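Local coordinates for CELL division inhibitor (Pyrococcus furiosus, PDB 1G3Q), which binds ADP in a P-loop pocket and probably hydrolyses ATP, as expected of a MinD-type cell division ATPase, at residues A[132-143]-A[163-173]; A[7-15]-A[146-154]. All coordinates share one frame; numbering follows the deposited sequence.

Contact 1 (A[132-143]-A[163-173]); sequences LSGEEALLVTNP and LAILGFVLNRY. With ADP (adenosine-5'-diphosphate), chain C.
Backbone amides and carbonyls of E135 to T141 pair with those of A164 to N171 in parallel fashion, the strand axes 22° apart and 4.5 Å at closest approach. Seven hydrogen bonds carry the pairing. It is disturbed at L166, whose helical backbone angles still let its N reach A137 O. Toward the ADP end the bonds become straighter at the acceptor: V169 O receives T141 N at a C=O...N angle of 175°. With helix 145-160 between them in sequence, the strands form a right-handed beta-alpha-beta unit of a P-loop NTPase sheet. A137, L139, T141, I165 and F168 point to one face, where T141 CG2 lies 3.7 Å from F168 CD1, oblique to the ring. On the other, L138 CD1 packs on V169 CG2.

At the end of this pairing, N171, whose N still bonds T141 O, sets its CG anti to the backbone N (chi1 -173°), carrying the amide to the adenine edge: OD1 accepts from ADP N6 at 2.8 Å and ND2 donates to ADP N7 at 2.9 Å. Followed outward, R172 runs its CB and CG alongside the N142 side chain; CG and CD come near ADP N7; a bend at chi3 then turns one guanidinium face to the base-ribose junction, ADP C4 3.6 Å from its plane and offset toward the rim, NH1 3.3 Å from ADP O4'. NE is held by a salt bridge to E199. With an alanine in place of this arginine the guanidinium would be gone, which is likely to leave E199 without its charged mate and the base-ribose junction less firmly placed. The paired donor and acceptor of N171 match the adenine N6-N7 edge, consistent with the strand end recognising the base.

Contact 2 (A[7-15]-A[146-154]); sequences IVSGKGGTG and SCLTDTMKV. With ADP (adenosine-5'-diphosphate), chain C.
G10 presses against the helix at T151, their CA atoms 3.9 Å apart, and this is the tight part of the contact. A CB on G10 at its present backbone position would collide with T151 N and the D150 carbonyl carbon, so close an approach needs a glycine. G10 N donates to T151 OG1 at 3.1 Å with an N-H...O angle of 149°. That hydroxyl is itself fixed: with OG1 anti to the carbonyl carbon (chi1 -58°), it turns back to donate to C147 O at 2.7 Å, which therefore receives T151 N and T151 OG1 from opposite faces of its plane. The hydroxyl thus relays between the helix backbone and the loop. Beside it V154 CG2 reaches G10 CA and S9 O, each at 3.8 Å, and V154 CG1 meets V8 CG2 more distantly.

The loop is the Walker A motif, or P-loop, leaving strand 3-8 and leading into helix 16-29; G13 N and G15 N donate to ADP O1B and O2B. On its inner flank T14 CG2 packs against C147 SG at 3.5 Å, and S9 OG is bonded to V140 O of the neighbouring strand.

The looser side belongs to K11, which is partly exposed, as are S146 and D150. Its fully extended chain runs along the helix, CE passing 3.5 Å from D150 OD2, until NZ donates to S146 OG at 2.9 Å. The D150 carboxylate remains 4.6 Å from NZ at OD2, too distant for a salt bridge, although its charge may still favour the lysine electrostatically.

Contacts 1 and 2 have centres 8 Å apart and share the beta-alpha-beta unit: helix 145-160, which packs on the P-loop in contact 2, links the two strands of contact 1. Strand 3-8 lies next to strand 136-141 in the sheet, and V140 N approaches V8 O at 2.7 Å, a probable hydrogen bond joining the contacts directly. A second bridge runs at the nucleotide, where N171 ND2 lies 2.8 Å from T14 O, so the residue that meets the base also touches the phosphate loop. The two contacts thus serve opposite ends of one ADP: 163-173 supplies adenine partners, and 7-15 supplies amides, those of G13 and G15, to the beta-phosphate.

Contact 1 (A[132-143]-A[163-173])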
loop_
_atom_site.group_PDB
_atom_site.type_symbol
_atom_site.label_atom_id
_atom_site.label_comp_id
_atom_site.label_asym_id
_atom_site.label_seq_id
_atom_site.Cartn_x
_atom_site.Cartn_y
_atom_site.Cartn_z
ATOM N N LEU A 132 -7.167 7.954 5.895
ATOM C CA LEU A 132 -7.999 7.951 7.090
ATOM C C LEU A 132 -8.923 6.745 7.197
ATOM O O LEU A 132 -9.693 6.630 8.158
ATOM C CB LEU A 132 -8.818 9.242 7.176
ATOM C CG LEU A 132 -7.995 10.506 7.454
ATOM C CD1 LEU A 132 -8.908 11.725 7.466
ATOM C CD2 LEU A 132 -7.280 10.364 8.786
ATOM N N SER A 133 -8.854 5.853 6.212
ATOM C CA SER A 133 -9.670 4.643 6.231
ATOM C C SER A 133 -8.938 3.569 7.031
ATOM O O SER A 133 -9.514 2.535 7.370
ATOM C CB SER A 133 -9.925 4.129 4.807
ATOM O OG SER A 133 -10.795 4.989 4.090
ATOM N N GLY A 134 -7.667 3.822 7.325
ATOM C CA GLY A 134 -6.873 2.866 8.081
ATOM C C GLY A 134 -6.747 3.185 9.565
ATOM O O GLY A 134 -7.111 4.273 10.006
ATOM N N GLU A 135 -6.231 2.224 10.331
ATOM C CA GLU A 135 -6.040 2.377 11.774
ATOM C C GLU A 135 -4.550 2.544 12.044
ATOM O O GLU A 135 -4.146 3.126 13.051
ATOM C CB GLU A 135 -6.516 1.128 12.516
ATOM C CG GLU A 135 -7.899 0.649 12.149
ATOM C CD GLU A 135 -8.168 -0.755 12.667
ATOM O OE1 GLU A 135 -7.366 -1.674 12.365
ATOM O OE2 GLU A 135 -9.181 -0.942 13.370
ATOM N N GLU A 136 -3.745 1.995 11.140
ATOM C CA GLU A 136 -2.295 2.050 11.230
ATOM C C GLU A 136 -1.761 2.628 9.929
ATOM O O GLU A 136 -2.430 2.568 8.895
ATOM C CB GLU A 136 -1.722 0.644 11.404
ATOM C CG GLU A 136 -2.234 -0.114 12.613
ATOM C CD GLU A 136 -1.861 -1.582 12.564
ATOM O OE1 GLU A 136 -0.702 -1.890 12.219
ATOM O OE2 GLU A 136 -2.722 -2.430 12.876
ATOM N N ALA A 137 -0.550 3.167 9.974
ATOM C CA ALA A 137 0.057 3.745 8.787
ATOM C C ALA A 137 1.500 3.298 8.598
ATOM O O ALA A 137 2.299 3.298 9.538
ATOM C CB ALA A 137 -0.010 5.272 8.853
ATOM N N LEU A 138 1.820 2.902 7.372
ATOM C CA LEU A 138 3.171 2.489 7.030
ATOM C C LEU A 138 3.663 3.538 6.045
ATOM O O LEU A 138 3.191 3.603 4.911
ATOM C CB LEU A 138 3.176 1.106 6.368
ATOM C CG LEU A 138 4.550 0.596 5.918
ATOM C CD1 LEU A 138 5.464 0.452 7.128
ATOM C CD2 LEU A 138 4.404 -0.745 5.206
ATOM N N LEU A 139 4.600 4.367 6.486
ATOM C CA LEU A 139 5.128 5.421 5.636
ATOM C C LEU A 139 6.088 4.870 4.594
ATOM O O LEU A 139 6.969 4.068 4.908
ATOM C CB LEU A 139 5.849 6.477 6.487
ATOM C CG LEU A 139 5.148 6.958 7.763
ATOM C CD1 LEU A 139 5.968 8.089 8.386
ATOM C CD2 LEU A 139 3.745 7.440 7.450
ATOM N N VAL A 140 5.905 5.293 3.348
ATOM C CA VAL A 140 6.774 4.862 2.261
ATOM C C VAL A 140 7.480 6.099 1.723
ATOM O O VAL A 140 6.835 7.090 1.382
ATOM C CB VAL A 140 5.974 4.200 1.118
ATOM C CG1 VAL A 140 6.911 3.820 -0.012
ATOM C CG2 VAL A 140 5.249 2.967 1.638
ATOM N N THR A 141 8.803 6.039 1.653
ATOM C CA THR A 141 9.582 7.172 1.179
ATOM C C THR A 141 10.839 6.735 0.443
ATOM O O THR A 141 11.254 5.580 0.530
ATOM C CB THR A 141 10.016 8.064 2.357
ATOM O OG1 THR A 141 10.722 9.211 1.863
ATOM C CG2 THR A 141 10.932 7.285 3.294
ATOM N N ASN A 142 11.434 7.669 -0.289
ATOM C CA ASN A 142 12.669 7.403 -1.009
ATOM C C ASN A 142 13.772 8.141 -0.252
ATOM O O ASN A 142 13.482 8.958 0.620
ATOM C CB ASN A 142 12.570 7.895 -2.452
ATOM C CG ASN A 142 11.485 7.176 -3.234
ATOM O OD1 ASN A 142 11.233 5.988 -3.019
ATOM N ND2 ASN A 142 10.847 7.889 -4.157
ATOM N N PRO A 143 15.046 7.855 -0.567
ATOM C CA PRO A 143 16.189 8.496 0.098
ATOM C C PRO A 143 16.414 9.986 -0.187
ATOM O O PRO A 143 17.539 10.470 -0.071
ATOM C CB PRO A 143 17.377 7.647 -0.363
ATOM C CG PRO A 143 16.759 6.313 -0.675
ATOM C CD PRO A 143 15.500 6.722 -1.389
ATOM N N LEU A 163 -4.274 7.670 13.912
ATOM C CA LEU A 163 -3.658 6.446 13.408
ATOM C C LEU A 163 -2.339 6.100 14.085
ATOM O O LEU A 163 -1.535 6.979 14.401
ATOM C CB LEU A 163 -3.411 6.540 11.896
ATOM C CG LEU A 163 -4.602 6.558 10.937
ATOM C CD1 LEU A 163 -5.292 7.914 10.981
ATOM C CD2 LEU A 163 -4.104 6.260 9.522
ATOM N N ALA A 164 -2.121 4.804 14.294
ATOM C CA ALA A 164 -0.888 4.316 14.894
ATOM C C ALA A 164 0.150 4.249 13.781
ATOM O O ALA A 164 -0.038 3.534 12.790
ATOM C CB ALA A 164 -1.109 2.932 15.491
ATOM N N ILE A 165 1.236 5.000 13.931
ATOM C CA ILE A 165 2.285 5.016 12.921
ATOM C C ILE A 165 3.276 3.893 13.199
ATOM O O ILE A 165 4.089 3.974 14.122
ATOM C CB ILE A 165 3.037 6.360 12.913
ATOM C CG1 ILE A 165 2.038 7.521 12.979
ATOM C CG2 ILE A 165 3.893 6.462 11.658
ATOM C CD1 ILE A 165 0.993 7.526 11.868
ATOM N N LEU A 166 3.199 2.843 12.388
ATOM C CA LEU A 166 4.062 1.677 12.531
ATOM C C LEU A 166 5.531 1.999 12.314
ATOM O O LEU A 166 6.405 1.447 12.986
ATOM C CB LEU A 166 3.639 0.596 11.535
ATOM C CG LEU A 166 2.213 0.060 11.649
ATOM C CD1 LEU A 166 1.947 -0.925 10.517
ATOM C CD2 LEU A 166 2.029 -0.616 12.996
ATOM N N GLY A 167 5.794 2.889 11.366
ATOM C CA GLY A 167 7.158 3.262 11.046
ATOM C C GLY A 167 7.239 3.549 9.561
ATOM O O GLY A 167 6.215 3.830 8.935
ATOM N N PHE A 168 8.433 3.472 8.984
ATOM C CA PHE A 168 8.571 3.746 7.563
ATOM C C PHE A 168 9.446 2.754 6.808
ATOM O O PHE A 168 10.225 2.003 7.399
ATOM C CB PHE A 168 9.099 5.172 7.350
ATOM C CG PHE A 168 10.581 5.328 7.585
ATOM C CD1 PHE A 168 11.460 5.441 6.511
ATOM C CD2 PHE A 168 11.097 5.390 8.879
ATOM C CE1 PHE A 168 12.829 5.617 6.716
ATOM C CE2 PHE A 168 12.465 5.566 9.097
ATOM C CZ PHE A 168 13.333 5.679 8.014
ATOM N N VAL A 169 9.286 2.758 5.490
ATOM C CA VAL A 169 10.050 1.898 4.601
ATOM C C VAL A 169 10.892 2.808 3.721
ATOM O O VAL A 169 10.377 3.759 3.130
ATOM C CB VAL A 169 9.123 1.058 3.687
ATOM C CG1 VAL A 169 9.956 0.267 2.682
ATOM C CG2 VAL A 169 8.270 0.117 4.530
ATOM N N LEU A 170 12.189 2.533 3.649
ATOM C CA LEU A 170 13.082 3.326 2.815
ATOM C C LEU A 170 13.201 2.553 1.512
ATOM O O LEU A 170 13.991 1.618 1.403
ATOM C CB LEU A 170 14.457 3.466 3.472
ATOM C CG LEU A 170 15.478 4.343 2.741
ATOM C CD1 LEU A 170 14.958 5.773 2.647
ATOM C CD2 LEU A 170 16.802 4.309 3.494
ATOM N N ASN A 171 12.406 2.947 0.525
ATOM C CA ASN A 171 12.400 2.262 -0.758
ATOM C C ASN A 171 13.325 2.871 -1.806
ATOM O O ASN A 171 13.693 4.046 -1.733
ATOM C CB ASN A 171 10.963 2.198 -1.288
ATOM C CG ASN A 171 10.842 1.361 -2.546
ATOM O OD1 ASN A 171 11.458 0.302 -2.660
ATOM N ND2 ASN A 171 10.032 1.826 -3.493
ATOM N N ARG A 172 13.701 2.042 -2.776
ATOM C CA ARG A 172 14.568 2.446 -3.874
ATOM C C ARG A 172 15.941 2.919 -3.402
ATOM O O ARG A 172 16.526 3.840 -3.974
ATOM C CB ARG A 172 13.873 3.535 -4.691
ATOM C CG ARG A 172 12.394 3.235 -4.904
ATOM C CD ARG A 172 11.821 3.941 -6.111
ATOM N NE ARG A 172 12.426 3.477 -7.357
ATOM C CZ ARG A 172 11.987 3.814 -8.564
ATOM N NH1 ARG A 172 10.935 4.611 -8.686
ATOM N NH2 ARG A 172 12.603 3.365 -9.649
ATOM N N TYR A 173 16.458 2.278 -2.360
ATOM C CA TYR A 173 17.765 2.644 -1.834
ATOM C C TYR A 173 18.870 2.059 -2.704
ATOM O O TYR A 173 18.854 0.873 -3.030
ATOM C CB TYR A 173 17.930 2.143 -0.398
ATOM C CG TYR A 173 19.253 2.541 0.214
ATOM C CD1 TYR A 173 19.539 3.878 0.491
ATOM C CD2 TYR A 173 20.236 1.590 0.479
ATOM C CE1 TYR A 173 20.775 4.259 1.016
ATOM C CE2 TYR A 173 21.476 1.960 1.003
ATOM C CZ TYR A 173 21.738 3.295 1.268
ATOM O OH TYR A 173 22.958 3.664 1.784
HETATM P PB ADP C . 3.551 4.763 -6.332
HETATM O O1B ADP C . 3.153 5.833 -7.224
HETATM O O2B ADP C . 4.129 5.326 -5.102
HETATM O O3B ADP C . 2.389 3.646 -5.950
HETATM P PA ADP C . 4.795 2.544 -7.571
HETATM O O1A ADP C . 3.936 2.289 -8.675
HETATM O O2A ADP C . 4.675 1.579 -6.510
HETATM O O3A ADP C . 4.679 3.949 -7.012
HETATM O "O5'" ADP C . 6.196 2.470 -8.112
HETATM C "C5'" ADP C . 6.693 3.313 -9.220
HETATM C "C4'" ADP C . 7.547 2.545 -10.163
HETATM O "O4'" ADP C . 8.859 2.267 -9.594
HETATM C "C3'" ADP C . 7.018 1.198 -10.543
HETATM O "O3'" ADP C . 7.131 0.997 -11.949
HETATM C "C2'" ADP C . 7.850 0.183 -9.819
HETATM O "O2'" ADP C . 8.040 -1.060 -10.491
HETATM C "C1'" ADP C . 9.145 0.842 -9.598
HETATM N N9 ADP C . 9.748 0.569 -8.265
HETATM C C8 ADP C . 9.276 0.753 -6.955
HETATM N N7 ADP C . 10.091 0.395 -6.006
HETATM C C5 ADP C . 11.191 -0.064 -6.694
HETATM C C6 ADP C . 12.437 -0.602 -6.262
HETATM N N6 ADP C . 12.689 -0.729 -4.959
HETATM N N1 ADP C . 13.366 -0.986 -7.232
HETATM C C2 ADP C . 13.082 -0.846 -8.564
HETATM N N3 ADP C . 11.924 -0.345 -9.060
HETATM C C4 ADP C . 11.015 0.030 -8.078
#

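Contact 2 (A[7-15]-A[146-154])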
loop_
_atom_site.group_PDB
_atom_site.type_symbol
_atom_site.label_atom_id
_atom_site.label_comp_id
_atom_site.label_asym_id
_atom_site.label_seq_id
_atom_site.Cartn_x
_atom_site.Cartn_y
_atom_site.Cartn_z
ATOM N N ILE A 7 -0.997 2.465 3.410
ATOM C CA ILE A 7 0.335 2.546 2.814
ATOM C C ILE A 7 0.371 3.950 2.229
ATOM O O ILE A 7 -0.290 4.224 1.232
ATOM C CB ILE A 7 0.505 1.501 1.691
ATOM C CG1 ILE A 7 0.096 0.116 2.205
ATOM C CG2 ILE A 7 1.948 1.480 1.205
ATOM C CD1 ILE A 7 0.854 -0.343 3.441
ATOM N N VAL A 8 1.156 4.829 2.843
ATOM C CA VAL A 8 1.185 6.232 2.432
ATOM C C VAL A 8 2.536 6.829 2.077
ATOM O O VAL A 8 3.582 6.211 2.268
ATOM C CB VAL A 8 0.577 7.101 3.552
ATOM C CG1 VAL A 8 -0.755 6.512 3.998
ATOM C CG2 VAL A 8 1.542 7.165 4.739
ATOM N N SER A 9 2.495 8.058 1.568
ATOM C CA SER A 9 3.704 8.777 1.194
ATOM C C SER A 9 3.442 10.261 0.984
ATOM O O SER A 9 2.297 10.688 0.800
ATOM C CB SER A 9 4.302 8.197 -0.086
ATOM O OG SER A 9 5.509 8.862 -0.409
ATOM N N GLY A 10 4.516 11.042 1.012
ATOM C CA GLY A 10 4.396 12.470 0.800
ATOM C C GLY A 10 4.413 12.762 -0.685
ATOM O O GLY A 10 3.921 13.796 -1.133
ATOM N N LYS A 11 4.978 11.842 -1.457
ATOM C CA LYS A 11 5.058 12.005 -2.904
ATOM C C LYS A 11 4.651 10.735 -3.637
ATOM O O LYS A 11 4.682 9.642 -3.074
ATOM C CB LYS A 11 6.482 12.375 -3.325
ATOM C CG LYS A 11 6.982 13.706 -2.788
ATOM C CD LYS A 11 8.372 14.007 -3.338
ATOM C CE LYS A 11 8.868 15.373 -2.902
ATOM N NZ LYS A 11 10.230 15.640 -3.445
ATOM N N GLY A 12 4.270 10.891 -4.901
ATOM C CA GLY A 12 3.884 9.745 -5.700
ATOM C C GLY A 12 5.121 9.145 -6.337
ATOM O O GLY A 12 6.171 9.788 -6.377
ATOM N N GLY A 13 5.002 7.916 -6.831
ATOM C CA GLY A 13 6.127 7.254 -7.463
ATOM C C GLY A 13 7.164 6.761 -6.472
ATOM O O GLY A 13 8.263 6.370 -6.860
ATOM N N THR A 14 6.812 6.767 -5.190
ATOM C CA THR A 14 7.729 6.332 -4.142
ATOM C C THR A 14 7.700 4.823 -3.900
ATOM O O THR A 14 8.644 4.264 -3.340
ATOM C CB THR A 14 7.429 7.061 -2.815
ATOM O OG1 THR A 14 6.029 6.972 -2.526
ATOM C CG2 THR A 14 7.829 8.529 -2.914
ATOM N N GLY A 15 6.615 4.172 -4.312
ATOM C CA GLY A 15 6.511 2.733 -4.150
ATOM C C GLY A 15 5.303 2.216 -3.390
ATOM O O GLY A 15 5.268 1.047 -3.009
ATOM N N SER A 146 13.680 15.839 0.628
ATOM C CA SER A 146 12.370 16.432 0.382
ATOM C C SER A 146 11.269 15.380 0.498
ATOM O O SER A 146 10.181 15.652 1.009
ATOM C CB SER A 146 12.333 17.079 -1.007
ATOM O OG SER A 146 12.687 16.146 -2.015
ATOM N N CYS A 147 11.553 14.174 0.025
ATOM C CA CYS A 147 10.575 13.098 0.094
ATOM C C CYS A 147 10.420 12.664 1.548
ATOM O O CYS A 147 9.321 12.361 2.002
ATOM C CB CYS A 147 11.023 11.918 -0.768
ATOM S SG CYS A 147 9.793 10.594 -0.884
ATOM N N LEU A 148 11.529 12.644 2.279
ATOM C CA LEU A 148 11.500 12.258 3.684
ATOM C C LEU A 148 10.684 13.256 4.503
ATOM O O LEU A 148 9.771 12.868 5.236
ATOM C CB LEU A 148 12.923 12.179 4.246
ATOM C CG LEU A 148 13.841 11.086 3.695
ATOM C CD1 LEU A 148 15.250 11.287 4.231
ATOM C CD2 LEU A 148 13.309 9.715 4.088
ATOM N N THR A 149 11.012 14.540 4.372
ATOM C CA THR A 149 10.307 15.581 5.113
ATOM C C THR A 149 8.826 15.639 4.747
ATOM O O THR A 149 7.975 15.821 5.616
ATOM C CB THR A 149 10.952 16.975 4.889
ATOM O OG1 THR A 149 10.975 17.285 3.491
ATOM C CG2 THR A 149 12.374 16.990 5.421
ATOM N N ASP A 150 8.512 15.481 3.466
ATOM C CA ASP A 150 7.120 15.507 3.035
ATOM C C ASP A 150 6.353 14.334 3.637
ATOM O O ASP A 150 5.252 14.505 4.161
ATOM C CB ASP A 150 7.033 15.458 1.504
ATOM C CG ASP A 150 7.310 16.804 0.863
ATOM O OD1 ASP A 150 7.768 17.717 1.582
ATOM O OD2 ASP A 150 7.075 16.948 -0.355
ATOM N N THR A 151 6.943 13.143 3.567
ATOM C CA THR A 151 6.306 11.947 4.108
ATOM C C THR A 151 6.167 12.071 5.623
ATOM O O THR A 151 5.183 11.624 6.210
ATOM C CB THR A 151 7.119 10.684 3.769
ATOM O OG1 THR A 151 7.257 10.578 2.344
ATOM C CG2 THR A 151 6.419 9.441 4.297
ATOM N N MET A 152 7.161 12.690 6.248
ATOM C CA MET A 152 7.142 12.895 7.690
ATOM C C MET A 152 5.898 13.698 8.047
ATOM O O MET A 152 5.172 13.360 8.980
ATOM C CB MET A 152 8.385 13.668 8.121
ATOM C CG MET A 152 8.482 13.923 9.610
ATOM S SD MET A 152 9.752 15.152 9.956
ATOM C CE MET A 152 11.136 14.465 9.014
ATOM N N LYS A 153 5.659 14.764 7.289
ATOM C CA LYS A 153 4.503 15.623 7.512
ATOM C C LYS A 153 3.204 14.830 7.440
ATOM O O LYS A 153 2.291 15.048 8.239
ATOM C CB LYS A 153 4.479 16.756 6.483
ATOM C CG LYS A 153 5.614 17.759 6.643
ATOM C CD LYS A 153 5.489 18.894 5.638
ATOM C CE LYS A 153 6.589 19.926 5.827
ATOM N NZ LYS A 153 6.481 21.020 4.820
ATOM N N VAL A 154 3.118 13.916 6.480
ATOM C CA VAL A 154 1.925 13.097 6.337
ATOM C C VAL A 154 1.764 12.250 7.595
ATOM O O VAL A 154 0.668 12.129 8.136
ATOM C CB VAL A 154 2.021 12.168 5.103
ATOM C CG1 VAL A 154 0.813 11.249 5.048
ATOM C CG2 VAL A 154 2.106 13.005 3.833
HETATM P PB ADP C . 3.551 4.763 -6.332
HETATM O O1B ADP C . 3.153 5.833 -7.224
HETATM O O2B ADP C . 4.129 5.326 -5.102
HETATM O O3B ADP C . 2.389 3.646 -5.950
HETATM P PA ADP C . 4.795 2.544 -7.571
HETATM O O1A ADP C . 3.936 2.289 -8.675
HETATM O O2A ADP C . 4.675 1.579 -6.510
HETATM O O3A ADP C . 4.679 3.949 -7.012
HETATM O "O5'" ADP C . 6.196 2.470 -8.112
HETATM C "C5'" ADP C . 6.693 3.313 -9.220
HETATM C "C4'" ADP C . 7.547 2.545 -10.163
HETATM O "O4'" ADP C . 8.859 2.267 -9.594
HETATM C "C3'" ADP C . 7.018 1.198 -10.543
HETATM O "O3'" ADP C . 7.131 0.997 -11.949
HETATM C "C2'" ADP C . 7.850 0.183 -9.819
HETATM O "O2'" ADP C . 8.040 -1.060 -10.491
HETATM C "C1'" ADP C . 9.145 0.842 -9.598
HETATM N N9 ADP C . 9.748 0.569 -8.265
HETATM C C8 ADP C . 9.276 0.753 -6.955
HETATM N N7 ADP C . 10.091 0.395 -6.006
HETATM C C5 ADP C . 11.191 -0.064 -6.694
HETATM C C6 ADP C . 12.437 -0.602 -6.262
HETATM N N6 ADP C . 12.689 -0.729 -4.959
HETATM N N1 ADP C . 13.366 -0.986 -7.232
HETATM C C2 ADP C . 13.082 -0.846 -8.564
HETATM N N3 ADP C . 11.924 -0.345 -9.060
HETATM C C4 ADP C . 11.015 0.030 -8.078
#